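Side-chain contact in aldehyde dehydrogenase family protein (Pseudomonas syringae pv. tomato, PDB 5IUV), which probably oxidises indole-3-acetaldehyde to the auxin indole-3-acetic acid, using NAD+ as the electron acceptor: residues Arg21-Gln25 against Gly26-Ala30. Numbering follows the deposited sequence.
Sequences RAFIQ and GEYTA
F23 and Y28 meet as a T-shaped pair on one face of a two-residue beta hairpin: the ring centroids lie 4.8 Å apart, the planes are inclined at 73°, and edge carbon CD2 of F23 sits over the centre of the Y28 ring. They form the non-hydrogen-bonded pair of the ladder, which places both side chains on the same face. With CG of F23 anti to its backbone N (chi1 -166°), the ring leans forward over the turn; F23 CZ lies 3.3 Å from G26 C, and E27 N lies above one ring face, toward its rim. At its base Y28 meets R21, whose chain bends at chi3 to lay the guanidinium, 27° from the Y28 ring plane, with its centre under Y28 CB (3.3 Å from R21 CZ); R21 NE salt-bridges E19. G26, with positive phi, is third in the type I' turn from I24 to E27. E27 N to I24 O, 3.3 Å, closes this turn; I24 N to E27 O, 2.9 Å, completes that pair, and T29 N to A22 O, 2.8 Å, ties the next hydrogen-bonded pair. On the reverse face, T29 CG2 packs near I24 CD1 (4.0 Å) and A22 CB. F23 reaches A204 and I208 of helix 198-210, where Y28 OH hydrogen-bonds to I201 O; I24 and T29 lie against R61 of helix 56-72, and the F23 backbone is hydrogen-bonded to V219, ending strand 217-219, whose mixed sheet includes strand 187-191 with NAD-binding K191.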
loop_
_atom_site.group_PDB
_atom_site.type_symbol
_atom_site.label_atom_id
_atom_site.label_comp_id
_atom_site.label_asym_id
_atom_site.label_seq_id
_atom_site.Cartn_x
_atom_site.Cartn_y
_atom_site.Cartn_z
ATOM N N ARG A 21 -21.294 -27.787 26.714
ATOM C CA ARG A 21 -21.661 -26.529 27.351
ATOM C C ARG A 21 -21.281 -25.287 26.547
ATOM O O ARG A 21 -20.450 -25.339 25.636
ATOM C CB ARG A 21 -21.033 -26.457 28.751
ATOM C CG ARG A 21 -21.751 -27.345 29.791
ATOM C CD ARG A 21 -20.985 -27.416 31.102
ATOM N NE ARG A 21 -19.635 -27.959 30.932
ATOM C CZ ARG A 21 -18.673 -27.868 31.849
ATOM N NH1 ARG A 21 -18.900 -27.240 32.997
ATOM N NH2 ARG A 21 -17.473 -28.384 31.609
ATOM N N ALA A 22 -21.910 -24.166 26.889
ATOM C CA ALA A 22 -21.496 -22.870 26.361
ATOM C C ALA A 22 -20.214 -22.444 27.066
ATOM O O ALA A 22 -19.817 -23.064 28.055
ATOM C CB ALA A 22 -22.597 -21.831 26.551
ATOM N N PHE A 23 -19.560 -21.403 26.558
ATOM C CA PHE A 23 -18.324 -20.912 27.168
ATOM C C PHE A 23 -18.389 -19.400 27.316
ATOM O O PHE A 23 -18.482 -18.676 26.330
ATOM C CB PHE A 23 -17.106 -21.314 26.333
ATOM C CG PHE A 23 -15.780 -21.136 27.042
ATOM C CD1 PHE A 23 -15.037 -19.971 26.877
ATOM C CD2 PHE A 23 -15.267 -22.143 27.846
ATOM C CE1 PHE A 23 -13.810 -19.809 27.511
ATOM C CE2 PHE A 23 -14.043 -21.987 28.487
ATOM C CZ PHE A 23 -13.310 -20.820 28.310
ATOM N N ILE A 24 -18.352 -18.921 28.552
ATOM C CA ILE A 24 -18.457 -17.490 28.804
ATOM C C ILE A 24 -17.494 -17.090 29.914
ATOM O O ILE A 24 -17.472 -17.733 30.968
ATOM C CB ILE A 24 -19.890 -17.078 29.213
ATOM C CG1 ILE A 24 -20.895 -17.409 28.114
ATOM C CG2 ILE A 24 -19.941 -15.585 29.523
ATOM C CD1 ILE A 24 -22.339 -17.262 28.549
ATOM N N GLN A 25 -16.702 -16.049 29.669
ATOM C CA GLN A 25 -15.782 -15.503 30.672
ATOM C C GLN A 25 -14.862 -16.598 31.246
ATOM O O GLN A 25 -14.741 -16.770 32.458
ATOM C CB GLN A 25 -16.581 -14.796 31.782
ATOM C CG GLN A 25 -15.751 -13.954 32.772
ATOM C CD GLN A 25 -14.896 -12.891 32.098
ATOM O OE1 GLN A 25 -15.284 -12.301 31.088
ATOM N NE2 GLN A 25 -13.725 -12.636 32.666
ATOM N N GLY A 26 -14.230 -17.346 30.348
ATOM C CA GLY A 26 -13.209 -18.303 30.726
ATOM C C GLY A 26 -13.693 -19.620 31.308
ATOM O O GLY A 26 -12.867 -20.421 31.743
ATOM N N GLU A 27 -15.008 -19.852 31.316
ATOM C CA GLU A 27 -15.568 -21.078 31.902
ATOM C C GLU A 27 -16.703 -21.668 31.080
ATOM O O GLU A 27 -17.521 -20.940 30.524
ATOM C CB GLU A 27 -16.077 -20.821 33.331
ATOM C CG GLU A 27 -14.979 -20.528 34.344
ATOM C CD GLU A 27 -15.514 -20.349 35.758
ATOM O OE1 GLU A 27 -16.737 -20.481 35.963
ATOM O OE2 GLU A 27 -14.704 -20.080 36.669
ATOM N N TYR A 28 -16.759 -22.993 31.017
ATOM C CA TYR A 28 -17.916 -23.654 30.439
ATOM C C TYR A 28 -19.102 -23.424 31.363
ATOM O O TYR A 28 -18.938 -23.316 32.575
ATOM C CB TYR A 28 -17.659 -25.149 30.208
ATOM C CG TYR A 28 -16.751 -25.391 29.022
ATOM C CD1 TYR A 28 -17.201 -25.160 27.727
ATOM C CD2 TYR A 28 -15.438 -25.815 29.196
ATOM C CE1 TYR A 28 -16.370 -25.354 26.634
ATOM C CE2 TYR A 28 -14.603 -26.022 28.107
ATOM C CZ TYR A 28 -15.077 -25.788 26.833
ATOM O OH TYR A 28 -14.259 -25.981 25.745
ATOM N N THR A 29 -20.289 -23.310 30.780
ATOM C CA THR A 29 -21.484 -22.981 31.542
ATOM C C THR A 29 -22.717 -23.526 30.844
ATOM O O THR A 29 -22.761 -23.603 29.618
ATOM C CB THR A 29 -21.628 -21.446 31.732
ATOM O OG1 THR A 29 -22.846 -21.154 32.424
ATOM C CG2 THR A 29 -21.649 -20.736 30.381
ATOM N N ALA A 30 -23.722 -23.916 31.621
ATOM C CA ALA A 30 -25.006 -24.256 31.033
ATOM C C ALA A 30 -25.650 -22.970 30.545
ATOM O O ALA A 30 -25.245 -21.875 30.937
ATOM C CB ALA A 30 -25.901 -24.969 32.039
#